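Local coordinates for protein pyruvate formate-lyase 2 (Archaeoglobus fulgidus, PDB 2F3O) that is of unknown function but belongs to the glycyl radical enzymes related to pyruvate formate-lyase and glycerol dehydratase, and is probably a lyase, at residues K11-P16 against N71-I76; E174-I179 against A198-S203; E451-E456 against E481-Q486; G658-T663 against S690-L695. All coordinates share one frame; numbering follows the deposited sequence.

Contact 1 (K11-P16 against N71-I76)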
loop_
_atom_site.group_PDB
_atom_site.type_symbol
_atom_site.label_atom_id
_atom_site.label_comp_id
_atom_site.label_asym_id
_atom_site.label_seq_id
_atom_site.Cartn_x
_atom_site.Cartn_y
_atom_site.Cartn_z
ATOM N N LYS A 11 24.626 42.075 29.690
ATOM C CA LYS A 11 25.673 41.792 30.680
ATOM C C LYS A 11 25.431 40.531 31.532
ATOM O O LYS A 11 26.377 39.904 32.022
ATOM C CB LYS A 11 25.951 43.042 31.529
ATOM C CG LYS A 11 26.439 44.235 30.674
ATOM C CD LYS A 11 27.445 45.131 31.414
ATOM C CE LYS A 11 28.223 46.043 30.454
ATOM N NZ LYS A 11 29.258 46.867 31.166
ATOM N N LYS A 12 24.173 40.118 31.648
ATOM C CA LYS A 12 23.844 38.927 32.433
ATOM C C LYS A 12 23.786 37.603 31.629
ATOM O O LYS A 12 23.008 36.696 31.963
ATOM C CB LYS A 12 22.557 39.161 33.251
ATOM C CG LYS A 12 22.730 40.092 34.481
ATOM C CD LYS A 12 22.777 39.322 35.819
ATOM C CE LYS A 12 24.166 38.788 36.170
ATOM N NZ LYS A 12 24.110 37.749 37.237
ATOM N N VAL A 13 24.599 37.522 30.568
ATOM C CA VAL A 13 24.925 36.262 29.857
ATOM C C VAL A 13 26.378 36.344 29.388
ATOM O O VAL A 13 26.763 35.696 28.400
ATOM C CB VAL A 13 24.032 35.954 28.594
ATOM C CG1 VAL A 13 22.760 35.167 28.953
ATOM C CG2 VAL A 13 23.724 37.222 27.794
ATOM N N SER A 14 27.174 37.159 30.087
ATOM C CA SER A 14 28.602 37.275 29.800
ATOM C C SER A 14 29.462 36.633 30.881
ATOM O O SER A 14 30.685 36.681 30.812
ATOM C CB SER A 14 28.977 38.733 29.621
ATOM O OG SER A 14 27.974 39.364 28.849
ATOM N N LYS A 15 28.815 36.017 31.866
ATOM C CA LYS A 15 29.509 35.335 32.948
ATOM C C LYS A 15 29.957 33.966 32.445
ATOM O O LYS A 15 29.383 33.473 31.476
ATOM C CB LYS A 15 28.599 35.246 34.193
ATOM C CG LYS A 15 27.334 34.388 34.075
ATOM C CD LYS A 15 26.351 34.704 35.229
ATOM C CE LYS A 15 25.265 33.635 35.396
ATOM N NZ LYS A 15 25.825 32.404 36.026
ATOM N N PRO A 16 31.007 33.366 33.064
ATOM C CA PRO A 16 31.504 32.031 32.654
ATOM C C PRO A 16 30.457 30.897 32.668
ATOM O O PRO A 16 29.527 30.913 33.477
ATOM C CB PRO A 16 32.628 31.743 33.667
ATOM C CG PRO A 16 32.362 32.666 34.810
ATOM C CD PRO A 16 31.820 33.906 34.171
ATOM N N ASN A 71 20.433 28.551 36.265
ATOM C CA ASN A 71 21.661 29.357 36.279
ATOM C C ASN A 71 22.538 29.283 35.009
ATOM O O ASN A 71 23.517 28.522 34.954
ATOM C CB ASN A 71 22.479 29.092 37.546
ATOM C CG ASN A 71 23.624 30.084 37.709
ATOM O OD1 ASN A 71 24.778 29.688 37.919
ATOM N ND2 ASN A 71 23.315 31.382 37.581
ATOM N N PRO A 72 22.183 30.092 33.996
ATOM C CA PRO A 72 22.655 30.149 32.611
ATOM C C PRO A 72 24.147 30.509 32.424
ATOM O O PRO A 72 24.856 30.660 33.406
ATOM C CB PRO A 72 21.690 31.143 31.964
ATOM C CG PRO A 72 20.524 31.192 32.883
ATOM C CD PRO A 72 21.145 31.101 34.222
ATOM N N PRO A 73 24.590 30.818 31.194
ATOM C CA PRO A 73 25.485 30.039 30.373
ATOM C C PRO A 73 25.796 28.649 30.887
ATOM O O PRO A 73 26.362 28.484 31.967
ATOM C CB PRO A 73 26.723 30.939 30.287
ATOM C CG PRO A 73 26.120 32.357 30.290
ATOM C CD PRO A 73 24.622 32.203 30.698
ATOM N N GLY A 74 25.419 27.653 30.088
ATOM C CA GLY A 74 25.750 26.272 30.398
ATOM C C GLY A 74 25.562 25.222 29.318
ATOM O O GLY A 74 25.106 25.515 28.207
ATOM N N ALA A 75 25.928 23.986 29.662
ATOM C CA ALA A 75 25.743 22.830 28.788
ATOM C C ALA A 75 24.694 21.878 29.354
ATOM O O ALA A 75 24.752 21.532 30.529
ATOM C CB ALA A 75 27.053 22.103 28.611
ATOM N N ILE A 76 23.738 21.456 28.525
ATOM C CA ILE A 76 22.784 20.426 28.932
ATOM C C ILE A 76 23.347 19.042 28.575
ATOM O O ILE A 76 23.914 18.863 27.507
ATOM C CB ILE A 76 21.409 20.642 28.293
ATOM C CG1 ILE A 76 20.944 22.082 28.503
ATOM C CG2 ILE A 76 20.399 19.729 28.906
ATOM C CD1 ILE A 76 19.646 22.431 27.795
#
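P73 carries most of the apolar contact, its ring turned toward the loop 11-16 and lodged against V13 and K15. The CD atom of the P73 ring lies 3.9 Å from CG1 of V13, and the two side chains cross at about a right angle. One atom further round the ring, P73 CG sits 3.6 Å from the carbonyl oxygen of K15. The carbonyl of V13 stands near the same carbon, with 3.9 Å between V13 O and P73 CG. Backbone oxygens and a methyl group thus pack against CG and CD of the ring.

The polar part belongs to the K15 side chain. A chi1 of 65° sets CG between the backbone N and the carbonyl carbon, and after an extended middle the chain bends at chi4, which brings NZ to the N71-P72 backbone. From there K15 NZ gives a weak hydrogen bond to P72 O at 3.3 Å. An alanine here would probably leave P72 O without that weak donor and take away the lysine's cover of N71 and P72.

The loop follows helix 5-11 and leads into strand 18-19, which runs parallel to strand 74-75. R18 joins the two by backbone bonds to P73 and A75 and by its NE to N71 O. S14 O also ties the loop to R744 by a hydrogen bond.

Contact 2 (E174-I179 against A198-S203)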
loop_
_atom_site.group_PDB
_atom_site.type_symbol
_atom_site.label_atom_id
_atom_site.label_comp_id
_atom_site.label_asym_id
_atom_site.label_seq_id
_atom_site.Cartn_x
_atom_site.Cartn_y
_atom_site.Cartn_z
ATOM N N GLU A 174 -7.174 16.680 21.644
ATOM C CA GLU A 174 -7.279 15.928 20.406
ATOM C C GLU A 174 -6.689 14.555 20.610
ATOM O O GLU A 174 -7.256 13.578 20.133
ATOM C CB GLU A 174 -6.646 16.678 19.221
ATOM C CG GLU A 174 -6.962 16.105 17.807
ATOM C CD GLU A 174 -8.465 16.017 17.460
ATOM O OE1 GLU A 174 -9.224 16.922 17.853
ATOM O OE2 GLU A 174 -8.888 15.057 16.769
ATOM N N SER A 175 -5.593 14.490 21.371
ATOM C CA SER A 175 -4.989 13.216 21.758
ATOM C C SER A 175 -5.986 12.396 22.531
ATOM O O SER A 175 -6.079 11.187 22.312
ATOM C CB SER A 175 -3.747 13.387 22.625
ATOM O OG SER A 175 -2.714 14.028 21.924
ATOM N N GLU A 176 -6.740 13.058 23.412
ATOM C CA GLU A 176 -7.790 12.379 24.168
ATOM C C GLU A 176 -8.930 11.852 23.314
ATOM O O GLU A 176 -9.380 10.735 23.556
ATOM C CB GLU A 176 -8.301 13.228 25.324
ATOM C CG GLU A 176 -7.496 13.019 26.603
ATOM C CD GLU A 176 -7.569 14.184 27.586
ATOM O OE1 GLU A 176 -8.188 15.237 27.269
ATOM O OE2 GLU A 176 -6.987 14.035 28.685
ATOM N N ARG A 177 -9.377 12.616 22.312
ATOM C CA ARG A 177 -10.420 12.112 21.393
ATOM C C ARG A 177 -9.875 10.911 20.648
ATOM O O ARG A 177 -10.574 9.910 20.509
ATOM C CB ARG A 177 -10.924 13.157 20.379
ATOM C CG ARG A 177 -11.634 14.364 20.963
ATOM C CD ARG A 177 -11.816 15.479 19.908
ATOM N NE ARG A 177 -12.136 16.797 20.495
ATOM C CZ ARG A 177 -11.274 17.820 20.644
ATOM N NH1 ARG A 177 -10.009 17.720 20.255
ATOM N NH2 ARG A 177 -11.675 18.972 21.192
ATOM N N ARG A 178 -8.619 11.007 20.210
ATOM C CA ARG A 178 -7.977 9.958 19.423
ATOM C C ARG A 178 -7.629 8.711 20.215
ATOM O O ARG A 178 -7.642 7.624 19.661
ATOM C CB ARG A 178 -6.733 10.495 18.707
ATOM C CG ARG A 178 -7.106 11.451 17.609
ATOM C CD ARG A 178 -5.948 12.055 16.865
ATOM N NE ARG A 178 -6.473 13.206 16.144
ATOM C CZ ARG A 178 -6.172 13.557 14.898
ATOM N NH1 ARG A 178 -5.305 12.860 14.164
ATOM N NH2 ARG A 178 -6.752 14.629 14.392
ATOM N N ILE A 179 -7.301 8.870 21.494
ATOM C CA ILE A 179 -7.124 7.725 22.388
ATOM C C ILE A 179 -8.445 6.956 22.549
ATOM O O ILE A 179 -8.455 5.733 22.447
ATOM C CB ILE A 179 -6.534 8.142 23.756
ATOM C CG1 ILE A 179 -5.062 8.554 23.608
ATOM C CG2 ILE A 179 -6.653 7.025 24.764
ATOM C CD1 ILE A 179 -4.529 9.403 24.765
ATOM N N ALA A 198 1.715 9.334 24.440
ATOM C CA ALA A 198 2.879 10.158 24.694
ATOM C C ALA A 198 2.534 11.619 24.470
ATOM O O ALA A 198 2.876 12.462 25.292
ATOM C CB ALA A 198 4.031 9.739 23.812
ATOM N N ALA A 199 1.832 11.896 23.374
ATOM C CA ALA A 199 1.455 13.243 23.002
ATOM C C ALA A 199 0.687 13.926 24.132
ATOM O O ALA A 199 1.040 15.047 24.499
ATOM C CB ALA A 199 0.634 13.226 21.730
ATOM N N LYS A 200 -0.330 13.233 24.673
ATOM C CA LYS A 200 -1.106 13.662 25.837
ATOM C C LYS A 200 -0.231 14.128 26.995
ATOM O O LYS A 200 -0.291 15.297 27.404
ATOM C CB LYS A 200 -1.945 12.487 26.335
ATOM C CG LYS A 200 -2.818 12.784 27.562
ATOM C CD LYS A 200 -3.457 11.535 28.077
ATOM C CE LYS A 200 -3.468 11.518 29.586
ATOM N NZ LYS A 200 -4.692 12.231 30.071
ATOM N N ILE A 201 0.568 13.189 27.508
ATOM C CA ILE A 201 1.581 13.429 28.536
ATOM C C ILE A 201 2.456 14.648 28.222
ATOM O O ILE A 201 2.589 15.560 29.037
ATOM C CB ILE A 201 2.485 12.174 28.713
ATOM C CG1 ILE A 201 1.669 11.016 29.284
ATOM C CG2 ILE A 201 3.654 12.447 29.647
ATOM C CD1 ILE A 201 2.428 9.701 29.388
ATOM N N VAL A 202 3.018 14.675 27.026
ATOM C CA VAL A 202 3.920 15.746 26.622
ATOM C C VAL A 202 3.234 17.116 26.464
ATOM O O VAL A 202 3.855 18.157 26.701
ATOM C CB VAL A 202 4.716 15.295 25.367
ATOM C CG1 VAL A 202 4.567 16.240 24.214
ATOM C CG2 VAL A 202 6.142 15.025 25.727
ATOM N N SER A 203 1.950 17.113 26.113
ATOM C CA SER A 203 1.177 18.346 26.068
ATOM C C SER A 203 0.932 18.900 27.470
ATOM O O SER A 203 1.130 20.089 27.712
ATOM C CB SER A 203 -0.159 18.115 25.372
ATOM O OG SER A 203 0.060 17.612 24.069
#
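S175 and K200 bring their CA atoms to 5.6 Å where helices 168-184 and 190-221 run nearly antiparallel, the axes of the two short segments 9.1 Å apart and their directions 156° from each other. S175 and A199 meet where the helices are close. S175 points toward the other helix, and its OG lies 3.4 Å from CB of A199. The hydroxyl is hydrogen-bonded to F171 O, one turn back in its own helix.

K200 supplies the longer reach. With CG anti to the backbone N (chi1 180°) the chain leaves its helix toward the other, then bends at chi3 and chi4. Its CD meets I179 CD1 at 4.1 Å, the two side chains crossing at about a right angle. Beyond that, K200 NZ makes a salt bridge to E176 OE2, with a weak hydrogen bond at 3.2 Å; its stronger partner is E204 of its own helix. Within helix 168-184, R178 grips E174 side-on: NE and NH2 both donate to OE2, NE at 3.1 Å on its anti lone pair.

Helix 512-516 covers A199 and S203, while helix 39-53 covers A198 and I201. Two successive helices, joined by a short link and packed back along each other, make this an antiparallel helical hairpin.

Contact 3 (E451-E456 against E481-Q486)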
loop_
_atom_site.group_PDB
_atom_site.type_symbol
_atom_site.label_atom_id
_atom_site.label_comp_id
_atom_site.label_asym_id
_atom_site.label_seq_id
_atom_site.Cartn_x
_atom_site.Cartn_y
_atom_site.Cartn_z
ATOM N N GLU A 451 42.991 9.868 -1.234
ATOM C CA GLU A 451 44.071 9.143 -0.578
ATOM C C GLU A 451 43.920 7.635 -0.818
ATOM O O GLU A 451 44.873 6.990 -1.240
ATOM C CB GLU A 451 44.097 9.503 0.916
ATOM C CG GLU A 451 45.183 8.884 1.762
ATOM C CD GLU A 451 45.365 9.618 3.089
ATOM O OE1 GLU A 451 45.831 9.020 4.087
ATOM O OE2 GLU A 451 45.037 10.817 3.145
ATOM N N TYR A 452 42.713 7.095 -0.623
ATOM C CA TYR A 452 42.450 5.683 -0.913
ATOM C C TYR A 452 42.602 5.396 -2.409
ATOM O O TYR A 452 43.051 4.316 -2.814
ATOM C CB TYR A 452 41.040 5.274 -0.479
ATOM C CG TYR A 452 40.744 5.319 1.010
ATOM C CD1 TYR A 452 41.743 5.127 1.964
ATOM C CD2 TYR A 452 39.438 5.519 1.464
ATOM C CE1 TYR A 452 41.447 5.156 3.342
ATOM C CE2 TYR A 452 39.133 5.553 2.832
ATOM C CZ TYR A 452 40.135 5.366 3.765
ATOM O OH TYR A 452 39.815 5.419 5.105
ATOM N N ALA A 453 42.240 6.385 -3.221
ATOM C CA ALA A 453 42.217 6.232 -4.670
ATOM C C ALA A 453 43.606 6.129 -5.271
ATOM O O ALA A 453 43.765 5.612 -6.380
ATOM C CB ALA A 453 41.439 7.354 -5.333
ATOM N N LEU A 454 44.623 6.606 -4.567
ATOM C CA LEU A 454 45.943 6.351 -5.101
ATOM C C LEU A 454 46.822 5.423 -4.275
ATOM O O LEU A 454 48.009 5.271 -4.576
ATOM C CB LEU A 454 46.678 7.616 -5.591
ATOM C CG LEU A 454 47.050 8.914 -4.879
ATOM C CD1 LEU A 454 46.281 10.070 -5.467
ATOM C CD2 LEU A 454 46.946 8.853 -3.370
ATOM N N ASN A 455 46.236 4.769 -3.276
ATOM C CA ASN A 455 46.982 3.814 -2.467
ATOM C C ASN A 455 46.257 2.475 -2.358
ATOM O O ASN A 455 46.454 1.736 -1.392
ATOM C CB ASN A 455 47.271 4.400 -1.081
ATOM C CG ASN A 455 48.416 3.689 -0.353
ATOM O OD1 ASN A 455 48.372 3.498 0.868
ATOM N ND2 ASN A 455 49.447 3.305 -1.099
ATOM N N GLU A 456 45.425 2.171 -3.361
ATOM C CA GLU A 456 44.667 0.907 -3.441
ATOM C C GLU A 456 43.820 0.629 -2.205
ATOM O O GLU A 456 43.858 -0.477 -1.645
ATOM C CB GLU A 456 45.593 -0.285 -3.662
ATOM C CG GLU A 456 46.586 -0.162 -4.800
ATOM C CD GLU A 456 47.240 -1.498 -5.084
ATOM O OE1 GLU A 456 46.653 -2.281 -5.869
ATOM O OE2 GLU A 456 48.325 -1.770 -4.510
ATOM N N GLU A 481 38.438 7.558 -12.521
ATOM C CA GLU A 481 37.509 6.452 -12.317
ATOM C C GLU A 481 37.700 5.869 -10.925
ATOM O O GLU A 481 36.727 5.621 -10.207
ATOM C CB GLU A 481 37.734 5.346 -13.337
ATOM C CG GLU A 481 37.504 5.741 -14.770
ATOM C CD GLU A 481 38.286 4.842 -15.714
ATOM O OE1 GLU A 481 38.928 3.881 -15.218
ATOM O OE2 GLU A 481 38.268 5.099 -16.941
ATOM N N LYS A 482 38.964 5.683 -10.547
ATOM C CA LYS A 482 39.303 5.143 -9.247
ATOM C C LYS A 482 38.878 6.083 -8.125
ATOM O O LYS A 482 38.546 5.621 -7.049
ATOM C CB LYS A 482 40.799 4.813 -9.169
ATOM C CG LYS A 482 41.194 3.550 -9.939
ATOM C CD LYS A 482 42.685 3.228 -9.826
ATOM C CE LYS A 482 43.038 1.931 -10.552
ATOM N NZ LYS A 482 43.314 2.074 -12.006
ATOM N N LEU A 483 38.855 7.389 -8.393
ATOM C CA LEU A 483 38.407 8.378 -7.409
ATOM C C LEU A 483 36.890 8.282 -7.178
ATOM O O LEU A 483 36.444 8.113 -6.035
ATOM C CB LEU A 483 38.822 9.804 -7.814
ATOM C CG LEU A 483 38.302 10.989 -6.991
ATOM C CD1 LEU A 483 38.841 10.963 -5.580
ATOM C CD2 LEU A 483 38.664 12.294 -7.645
ATOM N N ARG A 484 36.125 8.359 -8.275
ATOM C CA ARG A 484 34.662 8.230 -8.274
ATOM C C ARG A 484 34.196 6.967 -7.579
ATOM O O ARG A 484 33.223 6.977 -6.834
ATOM C CB ARG A 484 34.126 8.219 -9.706
ATOM C CG ARG A 484 32.653 8.549 -9.840
ATOM C CD ARG A 484 32.119 7.904 -11.108
ATOM N NE ARG A 484 30.947 8.591 -11.643
ATOM C CZ ARG A 484 31.001 9.563 -12.548
ATOM N NH1 ARG A 484 32.174 9.956 -13.022
ATOM N NH2 ARG A 484 29.888 10.135 -12.986
ATOM N N GLU A 485 34.904 5.881 -7.819
ATOM C CA GLU A 485 34.579 4.648 -7.171
ATOM C C GLU A 485 34.838 4.747 -5.680
ATOM O O GLU A 485 34.081 4.192 -4.895
ATOM C CB GLU A 485 35.393 3.512 -7.765
ATOM C CG GLU A 485 34.857 2.138 -7.419
ATOM C CD GLU A 485 35.683 1.038 -8.038
ATOM O OE1 GLU A 485 36.043 1.169 -9.236
ATOM O OE2 GLU A 485 35.978 0.053 -7.322
ATOM N N GLN A 486 35.884 5.464 -5.281
ATOM C CA GLN A 486 36.197 5.556 -3.863
ATOM C C GLN A 486 35.252 6.461 -3.085
ATOM O O GLN A 486 34.911 6.150 -1.942
ATOM C CB GLN A 486 37.639 5.980 -3.636
ATOM C CG GLN A 486 38.652 4.908 -3.926
ATOM C CD GLN A 486 38.684 3.779 -2.914
ATOM O OE1 GLN A 486 37.952 3.773 -1.919
ATOM N NE2 GLN A 486 39.560 2.811 -3.162
#
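Q486 is folded onto Y452 and A453 by two successive turns of its chain: chi1 of -74° puts CG anti to the carbonyl carbon, and chi2 of -72° bends CD round from there. Y452 starts in the same way, with CG anti to its carbonyl carbon, which carries the ring away from the other helix while CB stays in the contact. The result is that the flat amide of Q486 lies mainly against the root of the tyrosine. Q486 CD is 3.7 Å from Y452 CB, and the amide and ring planes stand 52° apart. Further back, the CG methylene of Q486 covers the tyrosine's neighbour, 3.9 Å from A453 CA.

A453 is the other centre of the contact. Its methyl points into the opposite helix and rests on backbone there: A453 CB is 3.8 Å from L483 CA and the same from K482 O. The side chains touch more loosely, A453 CB and L483 CB being 4.4 Å apart. No hydrogen bond joins the two segments; NE2 of Q486 donates a hydrogen bond to A468 O, and K482 sends its ammonium off to D478.

An alanine in place of Q486 would probably leave A468 O without its donor and open a gap beside Y452 CB and A453 CA.

The last turn of helix 447-453 thus packs on the early turns of the long helix 477-508, which also touches the tyrosine through I490. As the chain leaves helical geometry, L454 turns to V569 of helix 565-573.

Contact 4 (G658-T663 against S690-L695)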
loop_
_atom_site.group_PDB
_atom_site.type_symbol
_atom_site.label_atom_id
_atom_site.label_comp_id
_atom_site.label_asym_id
_atom_site.label_seq_id
_atom_site.Cartn_x
_atom_site.Cartn_y
_atom_site.Cartn_z
ATOM N N GLY A 658 34.003 24.173 3.431
ATOM C CA GLY A 658 32.778 24.349 2.665
ATOM C C GLY A 658 33.087 24.425 1.189
ATOM O O GLY A 658 33.855 23.624 0.659
ATOM N N VAL A 659 32.509 25.418 0.530
ATOM C CA VAL A 659 32.802 25.654 -0.869
ATOM C C VAL A 659 33.797 26.800 -0.999
ATOM O O VAL A 659 33.935 27.402 -2.067
ATOM C CB VAL A 659 31.524 25.909 -1.691
ATOM C CG1 VAL A 659 30.701 24.650 -1.728
ATOM C CG2 VAL A 659 30.710 27.037 -1.106
ATOM N N SER A 660 34.493 27.092 0.098
ATOM C CA SER A 660 35.498 28.140 0.102
ATOM C C SER A 660 36.868 27.519 -0.193
ATOM O O SER A 660 37.156 26.410 0.266
ATOM C CB SER A 660 35.490 28.893 1.440
ATOM O OG SER A 660 34.184 29.292 1.829
ATOM N N PRO A 661 37.703 28.219 -0.990
ATOM C CA PRO A 661 39.031 27.776 -1.421
ATOM C C PRO A 661 39.988 27.495 -0.286
ATOM O O PRO A 661 39.749 27.928 0.843
ATOM C CB PRO A 661 39.555 28.968 -2.226
ATOM C CG PRO A 661 38.690 30.108 -1.888
ATOM C CD PRO A 661 37.364 29.523 -1.588
ATOM N N SER A 662 41.071 26.784 -0.589
ATOM C CA SER A 662 42.088 26.509 0.420
ATOM C C SER A 662 42.725 27.794 0.989
ATOM O O SER A 662 42.662 28.878 0.380
ATOM C CB SER A 662 43.148 25.562 -0.134
ATOM O OG SER A 662 42.665 24.236 -0.180
ATOM N N THR A 663 43.300 27.678 2.175
ATOM C CA THR A 663 43.872 28.831 2.836
ATOM C C THR A 663 45.072 29.377 2.051
ATOM O O THR A 663 46.036 28.658 1.772
ATOM C CB THR A 663 44.249 28.477 4.275
ATOM O OG1 THR A 663 43.065 28.095 4.978
ATOM C CG2 THR A 663 44.886 29.652 4.978
ATOM N N SER A 690 28.390 26.124 2.377
ATOM C CA SER A 690 28.975 27.215 3.142
ATOM C C SER A 690 30.105 27.920 2.400
ATOM O O SER A 690 31.168 27.335 2.173
ATOM C CB SER A 690 29.490 26.716 4.480
ATOM O OG SER A 690 30.377 27.649 5.057
ATOM N N LEU A 691 29.858 29.173 2.030
ATOM C CA LEU A 691 30.890 30.050 1.496
ATOM C C LEU A 691 31.168 31.202 2.469
ATOM O O LEU A 691 30.277 32.018 2.739
ATOM C CB LEU A 691 30.481 30.598 0.132
ATOM C CG LEU A 691 31.402 31.645 -0.480
ATOM C CD1 LEU A 691 32.776 31.046 -0.731
ATOM C CD2 LEU A 691 30.792 32.210 -1.752
ATOM N N THR A 692 32.396 31.266 2.988
ATOM C CA THR A 692 32.796 32.349 3.891
ATOM C C THR A 692 33.797 33.282 3.243
ATOM O O THR A 692 34.848 32.838 2.785
ATOM C CB THR A 692 33.487 31.797 5.104
ATOM O OG1 THR A 692 32.790 30.632 5.541
ATOM C CG2 THR A 692 33.530 32.834 6.204
ATOM N N ILE A 693 33.492 34.574 3.223
ATOM C CA ILE A 693 34.403 35.565 2.647
ATOM C C ILE A 693 35.005 36.483 3.721
ATOM O O ILE A 693 34.298 37.257 4.356
ATOM C CB ILE A 693 33.701 36.366 1.522
ATOM C CG1 ILE A 693 33.521 35.474 0.298
ATOM C CG2 ILE A 693 34.502 37.600 1.129
ATOM C CD1 ILE A 693 34.800 34.777 -0.094
ATOM N N ASN A 694 36.308 36.360 3.943
ATOM C CA ASN A 694 36.981 37.143 4.982
ATOM C C ASN A 694 37.707 38.359 4.422
ATOM O O ASN A 694 38.608 38.235 3.593
ATOM C CB ASN A 694 37.963 36.282 5.775
ATOM C CG ASN A 694 37.272 35.282 6.653
ATOM O OD1 ASN A 694 36.053 35.156 6.623
ATOM N ND2 ASN A 694 38.046 34.558 7.446
ATOM N N LEU A 695 37.307 39.532 4.895
ATOM C CA LEU A 695 37.821 40.790 4.383
ATOM C C LEU A 695 38.494 41.599 5.488
ATOM O O LEU A 695 37.992 41.664 6.616
ATOM C CB LEU A 695 36.686 41.608 3.763
ATOM C CG LEU A 695 36.217 41.191 2.373
ATOM C CD1 LEU A 695 34.941 41.914 2.020
ATOM C CD2 LEU A 695 37.292 41.479 1.345
#
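Strand 692-696 is entered through S690 and L691, and the C-terminal glycine radical region lays the loop residues V659 and S660 against just this entrance. Two hydrogen bonds hold them. V659 N donates to S690 O at 2.9 Å with an angle of 161° at the hydrogen, coming in tilted from the carbonyl plane. One residue on, the bond runs the other way and uses a side chain: T692 N donates to S660 OG, also at 2.9 Å and nearly straight (165°). With OG anti to its carbonyl carbon (chi1 -49°), S660 holds its hydroxyl out to that N-H, where a backbone carbonyl would serve in a regular strand pair.

The strand runs parallel to its neighbour 722-728 in a mixed sheet, consistent with part of the ten-stranded barrel known from pyruvate formate-lyase, across the point where its two parallel halves meet antiparallel. S690 OG bonds A751 O, next to G752, the predicted site of the glycyl radical, which is unmodified here; a bound glycerol is about 10 Å from the S690 side chain.

Apolar atoms and a CA-H...O contact fill in round the two bonds. V659 CG2 packs on L691 CB at 3.8 Å, and L691 CD1 reaches back to 3.4 Å from S660 OG. G658 turns its CA to the same carbonyl that V659 N uses, 3.4 Å from S690 O.

How the contacts relate
The four contacts follow one another along the chain and none touches another; contacts 3 and 4 come nearest, about 14 Å between closest atoms. Contact 1 is partly buried and mixes proline packing with a weak lysine bond. The other three are buried. Contacts 2 and 3 both join helices, yet the first adds a salt bridge while the second is purely van der Waals between its segments. Contact 4, its centre about 17 Å from the chain's centre, adds two nearly straight hydrogen bonds to its packing at the entrance to a strand. Contacts 2 and 3 lie further out, at about 31 and 30 Å. Contacts 1 and 4 both set a loop beside a strand.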